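PDB 6ORI: EF0056 from Enterococcus faecalis, which is of unknown function but is a surface protein, probably linked to biofilm formation, with immunoglobulin-like beta domains in its N-terminal region. Local coordinates for residues G43-G48 against K146-I151; E76-Y81 against I142-N147; P262-Y267 against S382-K387. One frame throughout, in Å; residues are numbered along the deposited sequence.

In the fold
Contacts 1 and 2 are neighbours, their centres 10 Å apart, and both end on the turn that leads from strand 135-144 into helix 148-155, sharing Lys-146 and Asn-147. Contact 1 is a surface contact at the start of that helix, made chiefly by backbone N-H groups; contact 2, partly buried, joins the strand end to helix 76-79 through aromatic and aliphatic packing. Ile-151 touches both Phe-144 and Tyr-81 of contact 2. Contact 3, also partly buried, lies about 36 Å and 38 Å from the others, centre to centre, in a separate four-stranded sheet, where backbone pairing and a serine-asparagine bond carry more than in contact 2, whose single cross-bond is Glu-145 N to Tyr-81 O.

Contact 1: residues G43-G48 against K146-I151; sequences GDVLQG and KNLDEI
Leu-46, in the 3-10 segment 44-46, and Gly-48, just after it, offer their carbonyls to the first N-H groups of helix 148-155, the CA atoms of Leu-46 and Asp-149 lying 4.8 Å apart. Leu-148 N donates to Gly-48 O at 2.9 Å, a fairly straight bond of 163°, and Asp-149 N reaches Leu-46 O at 2.8 Å, in the carbonyl plane on a lone pair. The first turn of a helix has N-H groups without intrahelical acceptors, a need usually met by the N-cap side chain. Here Asn-147 holds the N-cap position but makes no capping bond, and carbonyls from a distant loop do that work instead. Asn-147 OD1 lies 3.2 Å from Gly-48 C and 3.5 Å from Gly-48 O, with no bond between the two acceptors. Leu-148 points into the interface: its CD1 meets Val-45 CG1 at 3.9 Å, the two side chains lying side by side and pointing the same way. Leu-46 CD2 packs 4.2 Å from Leu-148 CB, and Ile-41 also touches Leu-46. Branched aliphatic residues suit this place, since they add an apolar patch beside the polar backbone bonds. In Asp-149, chi1 of 55° puts CG between the backbone N and the carbonyl carbon; OD1 takes a weak bond from Glu-150 N (122°) and lies 3.4 Å from Leu-46 O, again two acceptors without a bond. An acidic residue in the first turn would be expected to be favoured by the positive end of the helix dipole. The contact ties the loop between paired antiparallel strands 31-38 and 50-59 to the helix that follows strand 135-144, itself a partner of 50-59.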
loop_
_atom_site.group_PDB
_atom_site.type_symbol
_atom_site.label_atom_id
_atom_site.label_comp_id
_atom_site.label_asym_id
_atom_site.label_seq_id
_atom_site.Cartn_x
_atom_site.Cartn_y
_atom_site.Cartn_z
ATOM N N GLY A 43 -16.305 -6.742 14.140
ATOM C CA GLY A 43 -16.715 -7.277 15.417
ATOM C C GLY A 43 -16.919 -6.202 16.457
ATOM O O GLY A 43 -17.628 -5.228 16.235
ATOM N N ASP A 44 -16.277 -6.411 17.590
ATOM C CA ASP A 44 -16.482 -5.569 18.745
ATOM C C ASP A 44 -15.934 -4.156 18.543
ATOM O O ASP A 44 -16.295 -3.273 19.278
ATOM C CB ASP A 44 -15.843 -6.195 19.974
ATOM C CG ASP A 44 -16.510 -7.500 20.389
ATOM O OD1 ASP A 44 -17.626 -7.798 19.899
ATOM O OD2 ASP A 44 -15.906 -8.207 21.229
ATOM N N VAL A 45 -15.074 -3.952 17.546
ATOM C CA VAL A 45 -14.557 -2.617 17.259
ATOM C C VAL A 45 -15.704 -1.669 16.950
ATOM O O VAL A 45 -15.661 -0.490 17.287
ATOM C CB VAL A 45 -13.543 -2.635 16.079
ATOM C CG1 VAL A 45 -13.146 -1.234 15.647
ATOM C CG2 VAL A 45 -12.301 -3.418 16.464
ATOM N N LEU A 46 -16.743 -2.167 16.292
ATOM C CA LEU A 46 -17.862 -1.325 15.904
ATOM C C LEU A 46 -18.622 -0.743 17.099
ATOM O O LEU A 46 -19.259 0.312 17.004
ATOM C CB LEU A 46 -18.848 -2.102 15.035
ATOM C CG LEU A 46 -18.346 -2.406 13.625
ATOM C CD1 LEU A 46 -19.223 -3.468 12.967
ATOM C CD2 LEU A 46 -18.300 -1.140 12.785
ATOM N N GLN A 47 -18.562 -1.430 18.241
ATOM C CA GLN A 47 -19.254 -0.983 19.452
ATOM C C GLN A 47 -18.343 -0.135 20.339
ATOM O O GLN A 47 -18.657 0.161 21.502
ATOM C CB GLN A 47 -19.790 -2.163 20.261
ATOM C CG GLN A 47 -21.140 -2.688 19.798
ATOM C CD GLN A 47 -21.008 -4.019 19.142
ATOM O OE1 GLN A 47 -20.425 -4.121 18.075
ATOM N NE2 GLN A 47 -21.514 -5.062 19.789
ATOM N N GLY A 48 -17.202 0.256 19.778
ATOM C CA GLY A 48 -16.321 1.247 20.397
ATOM C C GLY A 48 -16.027 2.397 19.441
ATOM O O GLY A 48 -16.585 2.466 18.335
ATOM N N LYS A 146 -17.961 9.555 18.084
ATOM C CA LYS A 146 -19.071 8.610 18.231
ATOM C C LYS A 146 -18.520 7.223 18.030
ATOM O O LYS A 146 -17.451 7.038 17.444
ATOM C CB LYS A 146 -20.122 8.809 17.120
ATOM C CG LYS A 146 -20.794 10.142 17.065
ATOM C CD LYS A 146 -21.678 10.204 15.803
ATOM C CE LYS A 146 -22.331 11.564 15.624
ATOM N NZ LYS A 146 -23.326 11.845 16.692
ATOM N N ASN A 147 -19.263 6.218 18.452
ATOM C CA ASN A 147 -18.876 4.864 18.156
ATOM C C ASN A 147 -18.973 4.546 16.657
ATOM O O ASN A 147 -19.753 5.166 15.931
ATOM C CB ASN A 147 -19.730 3.886 18.944
ATOM C CG ASN A 147 -19.419 3.920 20.426
ATOM O OD1 ASN A 147 -18.285 4.170 20.832
ATOM N ND2 ASN A 147 -20.422 3.655 21.247
ATOM N N LEU A 148 -18.181 3.578 16.217
ATOM C CA LEU A 148 -18.056 3.313 14.801
ATOM C C LEU A 148 -19.335 2.744 14.203
ATOM O O LEU A 148 -19.620 3.027 13.041
ATOM C CB LEU A 148 -16.851 2.419 14.563
ATOM C CG LEU A 148 -15.572 3.261 14.665
ATOM C CD1 LEU A 148 -14.374 2.412 15.033
ATOM C CD2 LEU A 148 -15.316 4.004 13.363
ATOM N N ASP A 149 -20.121 1.994 14.978
ATOM C CA ASP A 149 -21.413 1.506 14.483
ATOM C C ASP A 149 -22.332 2.665 14.111
ATOM O O ASP A 149 -22.984 2.629 13.062
ATOM C CB ASP A 149 -22.110 0.523 15.443
ATOM C CG ASP A 149 -22.313 1.053 16.879
ATOM O OD1 ASP A 149 -22.034 2.222 17.216
ATOM O OD2 ASP A 149 -22.792 0.243 17.715
ATOM N N GLU A 150 -22.348 3.714 14.925
ATOM C CA GLU A 150 -23.158 4.898 14.648
ATOM C C GLU A 150 -22.616 5.633 13.430
ATOM O O GLU A 150 -23.374 6.114 12.603
ATOM C CB GLU A 150 -23.200 5.836 15.847
ATOM C CG GLU A 150 -23.867 5.230 17.058
ATOM C CD GLU A 150 -23.895 6.189 18.237
ATOM O OE1 GLU A 150 -24.013 7.420 18.014
ATOM O OE2 GLU A 150 -23.785 5.705 19.384
ATOM N N ILE A 151 -21.298 5.724 13.311
ATOM C CA ILE A 151 -20.702 6.346 12.137
ATOM C C ILE A 151 -21.021 5.550 10.870
ATOM O O ILE A 151 -21.392 6.129 9.838
ATOM C CB ILE A 151 -19.178 6.494 12.321
ATOM C CG1 ILE A 151 -18.887 7.465 13.475
ATOM C CG2 ILE A 151 -18.512 6.942 11.018
ATOM C CD1 ILE A 151 -17.428 7.471 13.912
#

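Contact 2: residues E76-Y81 against I142-N147; sequences ERLAQY and ITFEKN
Tyr-81 meets Glu-145 and Lys-146 where helix 76-79 runs into strand 82-87, beside the end of its partner 135-144, in an antiparallel sheet consistent with an immunoglobulin-like domain. Glu-145 N gives a 2.8 Å bond to Tyr-81 O, carrying the pairing past the end of the strand. The Tyr-81 ring lies between two chains: Lys-146 CD stands over one face in a CH-pi contact, 4.2 Å from the ring centroid, and Gln-80 CG lies over the opposite face, both offset toward the rim. A long lysine suits this place because its methylenes can cover the ring, while a bend at chi4 (-67°) sets NZ. On the buried side, Phe-144 CD2 is 4.1 Å from Tyr-81 CB and its CE2 4.0 Å from Leu-78 CB, with Leu-78 O at the ring edge. A flat apolar ring fits between the helix and the strands, where Val-82, Ile-51 and Ile-151 also touch it. In the next shell, Gln-80 NE2 bonds Arg-77 O, which steadies the glutamine beside the tyrosine, and Arg-77 forms a salt bridge with Asp-75. Asn-49 ND2 hydrogen-bonds Phe-144 O. The closest lysine atom to the tyrosine ring is Lys-146 CE, 3.4 Å from Tyr-81 CE1.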
loop_
_atom_site.group_PDB
_atom_site.type_symbol
_atom_site.label_atom_id
_atom_site.label_comp_id
_atom_site.label_asym_id
_atom_site.label_seq_id
_atom_site.Cartn_x
_atom_site.Cartn_y
_atom_site.Cartn_z
ATOM N N GLU A 76 -12.866 11.314 4.104
ATOM C CA GLU A 76 -13.694 12.383 4.660
ATOM C C GLU A 76 -14.833 11.852 5.519
ATOM O O GLU A 76 -15.241 12.501 6.507
ATOM C CB GLU A 76 -14.275 13.249 3.537
ATOM C CG GLU A 76 -13.262 14.128 2.817
ATOM C CD GLU A 76 -12.838 15.351 3.635
ATOM O OE1 GLU A 76 -12.125 16.212 3.075
ATOM O OE2 GLU A 76 -13.217 15.458 4.827
ATOM N N ARG A 77 -15.373 10.688 5.165
ATOM C CA ARG A 77 -16.521 10.150 5.875
ATOM C C ARG A 77 -16.151 9.731 7.290
ATOM O O ARG A 77 -17.004 9.711 8.177
ATOM C CB ARG A 77 -17.115 8.973 5.087
ATOM C CG ARG A 77 -17.758 9.422 3.780
ATOM C CD ARG A 77 -18.096 8.250 2.858
ATOM N NE ARG A 77 -16.888 7.560 2.428
ATOM C CZ ARG A 77 -16.852 6.338 1.904
ATOM N NH1 ARG A 77 -17.970 5.642 1.711
ATOM N NH2 ARG A 77 -15.696 5.802 1.569
ATOM N N LEU A 78 -14.889 9.353 7.510
ATOM C CA LEU A 78 -14.375 9.112 8.852
ATOM C C LEU A 78 -13.868 10.394 9.477
ATOM O O LEU A 78 -14.082 10.629 10.667
ATOM C CB LEU A 78 -13.230 8.077 8.852
ATOM C CG LEU A 78 -13.610 6.675 8.440
ATOM C CD1 LEU A 78 -12.357 5.821 8.404
ATOM C CD2 LEU A 78 -14.624 6.114 9.411
ATOM N N ALA A 79 -13.149 11.193 8.702
ATOM C CA ALA A 79 -12.464 12.362 9.226
ATOM C C ALA A 79 -13.424 13.317 9.933
ATOM O O ALA A 79 -13.073 13.937 10.953
ATOM C CB ALA A 79 -11.733 13.084 8.104
ATOM N N GLN A 80 -14.644 13.428 9.432
ATOM C CA GLN A 80 -15.615 14.341 10.023
ATOM C C GLN A 80 -15.880 14.046 11.500
ATOM O O GLN A 80 -16.318 14.934 12.231
ATOM C CB GLN A 80 -16.915 14.289 9.227
ATOM C CG GLN A 80 -17.605 12.950 9.316
ATOM C CD GLN A 80 -18.920 12.873 8.545
ATOM O OE1 GLN A 80 -19.692 13.827 8.530
ATOM N NE2 GLN A 80 -19.175 11.720 7.909
ATOM N N TYR A 81 -15.598 12.820 11.936
ATOM C CA TYR A 81 -15.851 12.400 13.317
ATOM C C TYR A 81 -14.599 12.111 14.125
ATOM O O TYR A 81 -14.677 11.655 15.257
ATOM C CB TYR A 81 -16.779 11.169 13.360
ATOM C CG TYR A 81 -18.197 11.494 12.918
ATOM C CD1 TYR A 81 -18.928 12.476 13.575
ATOM C CD2 TYR A 81 -18.784 10.838 11.856
ATOM C CE1 TYR A 81 -20.222 12.788 13.188
ATOM C CE2 TYR A 81 -20.094 11.151 11.457
ATOM C CZ TYR A 81 -20.793 12.120 12.133
ATOM O OH TYR A 81 -22.079 12.429 11.735
ATOM N N ILE A 142 -6.734 6.079 16.620
ATOM C CA ILE A 142 -7.658 7.101 16.136
ATOM C C ILE A 142 -8.881 7.058 17.024
ATOM O O ILE A 142 -9.539 6.032 17.131
ATOM C CB ILE A 142 -8.099 6.855 14.689
ATOM C CG1 ILE A 142 -6.898 6.748 13.722
ATOM C CG2 ILE A 142 -9.046 7.988 14.236
ATOM C CD1 ILE A 142 -7.273 6.207 12.338
ATOM N N THR A 143 -9.192 8.171 17.661
ATOM C CA THR A 143 -10.337 8.270 18.566
ATOM C C THR A 143 -11.424 9.114 17.916
ATOM O O THR A 143 -11.169 10.238 17.507
ATOM C CB THR A 143 -9.909 8.918 19.895
ATOM O OG1 THR A 143 -8.931 8.107 20.536
ATOM C CG2 THR A 143 -11.088 9.074 20.843
ATOM N N PHE A 144 -12.648 8.591 17.907
ATOM C CA PHE A 144 -13.790 9.228 17.244
ATOM C C PHE A 144 -14.767 9.846 18.233
ATOM O O PHE A 144 -14.821 9.450 19.389
ATOM C CB PHE A 144 -14.528 8.199 16.352
ATOM C CG PHE A 144 -13.738 7.728 15.141
ATOM C CD1 PHE A 144 -12.877 6.662 15.243
ATOM C CD2 PHE A 144 -13.852 8.365 13.924
ATOM C CE1 PHE A 144 -12.142 6.238 14.125
ATOM C CE2 PHE A 144 -13.147 7.936 12.820
ATOM C CZ PHE A 144 -12.266 6.876 12.934
ATOM N N GLU A 145 -15.559 10.802 17.747
ATOM C CA GLU A 145 -16.592 11.472 18.546
ATOM C C GLU A 145 -17.752 10.573 18.909
ATOM O O GLU A 145 -18.463 10.830 19.886
ATOM C CB GLU A 145 -17.176 12.638 17.753
ATOM C CG GLU A 145 -16.197 13.745 17.469
ATOM C CD GLU A 145 -16.780 14.803 16.547
ATOM O OE1 GLU A 145 -17.693 14.479 15.747
ATOM O OE2 GLU A 145 -16.320 15.961 16.616
ATOM N N LYS A 146 -17.961 9.555 18.084
ATOM C CA LYS A 146 -19.071 8.610 18.231
ATOM C C LYS A 146 -18.520 7.223 18.030
ATOM O O LYS A 146 -17.451 7.038 17.444
ATOM C CB LYS A 146 -20.122 8.809 17.120
ATOM C CG LYS A 146 -20.794 10.142 17.065
ATOM C CD LYS A 146 -21.678 10.204 15.803
ATOM C CE LYS A 146 -22.331 11.564 15.624
ATOM N NZ LYS A 146 -23.326 11.845 16.692
ATOM N N ASN A 147 -19.263 6.218 18.452
ATOM C CA ASN A 147 -18.876 4.864 18.156
ATOM C C ASN A 147 -18.973 4.546 16.657
ATOM O O ASN A 147 -19.753 5.166 15.931
ATOM C CB ASN A 147 -19.730 3.886 18.944
ATOM C CG ASN A 147 -19.419 3.920 20.426
ATOM O OD1 ASN A 147 -18.285 4.170 20.832
ATOM N ND2 ASN A 147 -20.422 3.655 21.247
#

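Contact 3: residues P262-Y267 against S382-K387; sequences PWYANY and SDTNKK
At one end of an antiparallel pair, strand 264-269 begins beside the end of 375-382, which runs on into a type I turn from Asp-383 to Lys-386. Tyr-264 and Ser-382 form a hydrogen-bonded pair: Tyr-264 N reaches Ser-382 O at 2.8 Å, and Ser-382 N returns to Tyr-264 O at 3.0 Å. Ser-382 OG, held between its backbone N and carbonyl carbon (chi1 61°), accepts a 2.9 Å bond from Asn-266 ND2, which also donates to Trp-380 O; a small hydroxyl suits this buried spot, as it meets the amide without bulk. Tyr-264 CB packs 3.5 Å from Ser-382 OG. Farther out, one water joins Tyr-264 OH and Thr-384 OG1, at 2.8 Å from each, the water lying in the plane of the tyrosine ring at its edge. Aspartate suits position 383 because its carboxylate can accept N-H groups of the turn: OD1 takes Lys-387 N from above the carboxylate plane and, weakly, Asn-385 N, while OD2 is hydrogen-bonded to Ser-204 OG. Trp-263 CD1 lies 3.8 Å from Asp-383 CA, and Trp-263 NE1 hydrogen-bonds Lys-259 O. Strand 264-269 lies between 375-382 and 318-322 in the four-stranded sheet, with Tyr-264 and Asn-266 also touching Ser-320 of the latter strand.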
loop_
_atom_site.group_PDB
_atom_site.type_symbol
_atom_site.label_atom_id
_atom_site.label_comp_id
_atom_site.label_asym_id
_atom_site.label_seq_id
_atom_site.Cartn_x
_atom_site.Cartn_y
_atom_site.Cartn_z
ATOM N N PRO A 262 9.527 -24.038 -4.007
ATOM C CA PRO A 262 9.564 -22.631 -4.381
ATOM C C PRO A 262 8.298 -21.903 -3.974
ATOM O O PRO A 262 7.185 -22.425 -3.985
ATOM C CB PRO A 262 9.720 -22.698 -5.901
ATOM C CG PRO A 262 8.966 -23.941 -6.279
ATOM C CD PRO A 262 9.231 -24.918 -5.159
ATOM N N TRP A 263 8.491 -20.650 -3.601
ATOM C CA TRP A 263 7.344 -19.804 -3.305
ATOM C C TRP A 263 6.669 -19.344 -4.587
ATOM O O TRP A 263 7.256 -19.382 -5.673
ATOM C CB TRP A 263 7.762 -18.569 -2.525
ATOM C CG TRP A 263 8.178 -18.809 -1.103
ATOM C CD1 TRP A 263 8.316 -20.004 -0.454
ATOM C CD2 TRP A 263 8.520 -17.801 -0.164
ATOM N NE1 TRP A 263 8.721 -19.791 0.848
ATOM C CE2 TRP A 263 8.860 -18.440 1.038
ATOM C CE3 TRP A 263 8.573 -16.403 -0.225
ATOM C CZ2 TRP A 263 9.239 -17.728 2.172
ATOM C CZ3 TRP A 263 8.958 -15.699 0.894
ATOM C CH2 TRP A 263 9.294 -16.373 2.083
ATOM N N TYR A 264 5.422 -18.907 -4.422
ATOM C CA TYR A 264 4.624 -18.345 -5.505
ATOM C C TYR A 264 4.300 -16.901 -5.219
ATOM O O TYR A 264 4.013 -16.535 -4.065
ATOM C CB TYR A 264 3.317 -19.109 -5.683
ATOM C CG TYR A 264 3.497 -20.473 -6.307
ATOM C CD1 TYR A 264 4.224 -21.459 -5.649
ATOM C CD2 TYR A 264 3.005 -20.758 -7.565
ATOM C CE1 TYR A 264 4.403 -22.724 -6.207
ATOM C CE2 TYR A 264 3.175 -22.029 -8.131
ATOM C CZ TYR A 264 3.888 -22.992 -7.443
ATOM O OH TYR A 264 4.073 -24.249 -8.009
ATOM N N ALA A 265 4.353 -16.094 -6.269
ATOM C CA ALA A 265 3.811 -14.740 -6.275
ATOM C C ALA A 265 2.368 -14.845 -6.738
ATOM O O ALA A 265 2.095 -15.456 -7.772
ATOM C CB ALA A 265 4.640 -13.884 -7.235
ATOM N N ASN A 266 1.459 -14.276 -5.957
ATOM C CA ASN A 266 0.014 -14.378 -6.186
ATOM C C ASN A 266 -0.616 -13.026 -6.366
ATOM O O ASN A 266 -0.212 -12.055 -5.718
ATOM C CB ASN A 266 -0.729 -15.048 -5.003
ATOM C CG ASN A 266 -0.301 -16.448 -4.759
ATOM O OD1 ASN A 266 -0.959 -17.382 -5.230
ATOM N ND2 ASN A 266 0.794 -16.625 -4.050
ATOM N N TYR A 267 -1.636 -12.968 -7.211
ATOM C CA TYR A 267 -2.323 -11.724 -7.515
ATOM C C TYR A 267 -3.767 -12.062 -7.809
ATOM O O TYR A 267 -4.081 -13.128 -8.333
ATOM C CB TYR A 267 -1.628 -10.985 -8.681
ATOM C CG TYR A 267 -1.236 -11.933 -9.799
ATOM C CD1 TYR A 267 -0.052 -12.626 -9.769
ATOM C CD2 TYR A 267 -2.088 -12.166 -10.860
ATOM C CE1 TYR A 267 0.288 -13.550 -10.770
ATOM C CE2 TYR A 267 -1.766 -13.068 -11.852
ATOM C CZ TYR A 267 -0.584 -13.764 -11.803
ATOM O OH TYR A 267 -0.277 -14.688 -12.785
ATOM N N SER A 382 3.030 -17.023 -1.317
ATOM C CA SER A 382 2.661 -18.293 -0.704
ATOM C C SER A 382 3.805 -19.257 -0.850
ATOM O O SER A 382 4.687 -19.082 -1.716
ATOM C CB SER A 382 1.391 -18.867 -1.311
ATOM O OG SER A 382 1.580 -19.103 -2.687
ATOM N N ASP A 383 3.823 -20.258 0.009
ATOM C CA ASP A 383 4.757 -21.365 -0.170
ATOM C C ASP A 383 4.248 -22.316 -1.259
ATOM O O ASP A 383 3.211 -22.089 -1.896
ATOM C CB ASP A 383 5.063 -22.053 1.174
ATOM C CG ASP A 383 3.882 -22.784 1.785
ATOM O OD1 ASP A 383 2.917 -23.125 1.094
ATOM O OD2 ASP A 383 3.947 -23.008 3.019
ATOM N N THR A 384 4.973 -23.399 -1.460
ATOM C CA THR A 384 4.642 -24.323 -2.515
ATOM C C THR A 384 3.305 -25.007 -2.291
ATOM O O THR A 384 2.686 -25.474 -3.243
ATOM C CB THR A 384 5.794 -25.300 -2.649
ATOM O OG1 THR A 384 5.637 -26.057 -3.840
ATOM C CG2 THR A 384 5.946 -26.205 -1.425
ATOM N N ASN A 385 2.846 -25.045 -1.047
ATOM C CA ASN A 385 1.547 -25.607 -0.701
ATOM C C ASN A 385 0.441 -24.551 -0.603
ATOM O O ASN A 385 -0.596 -24.789 -0.005
ATOM C CB ASN A 385 1.640 -26.385 0.612
ATOM C CG ASN A 385 2.043 -27.817 0.409
ATOM O OD1 ASN A 385 2.106 -28.322 -0.708
ATOM N ND2 ASN A 385 2.307 -28.488 1.501
ATOM N N LYS A 386 0.668 -23.390 -1.218
ATOM C CA LYS A 386 -0.354 -22.332 -1.336
ATOM C C LYS A 386 -0.678 -21.630 -0.004
ATOM O O LYS A 386 -1.623 -20.848 0.069
ATOM C CB LYS A 386 -1.637 -22.867 -1.986
ATOM C CG LYS A 386 -1.384 -23.483 -3.345
ATOM C CD LYS A 386 -2.643 -24.006 -4.033
ATOM C CE LYS A 386 -3.091 -25.333 -3.476
ATOM N NZ LYS A 386 -4.297 -25.821 -4.226
ATOM N N LYS A 387 0.123 -21.882 1.023
ATOM C CA LYS A 387 -0.076 -21.267 2.324
ATOM C C LYS A 387 0.589 -19.890 2.339
ATOM O O LYS A 387 1.708 -19.701 1.838
ATOM C CB LYS A 387 0.434 -22.192 3.420
ATOM C CG LYS A 387 -0.238 -23.575 3.316
ATOM C CD LYS A 387 -0.336 -24.324 4.605
ATOM C CE LYS A 387 -1.147 -25.621 4.413
ATOM N NZ LYS A 387 -2.544 -25.381 3.929
HETATM O O HOH W 1 5.799 -25.950 -6.681
#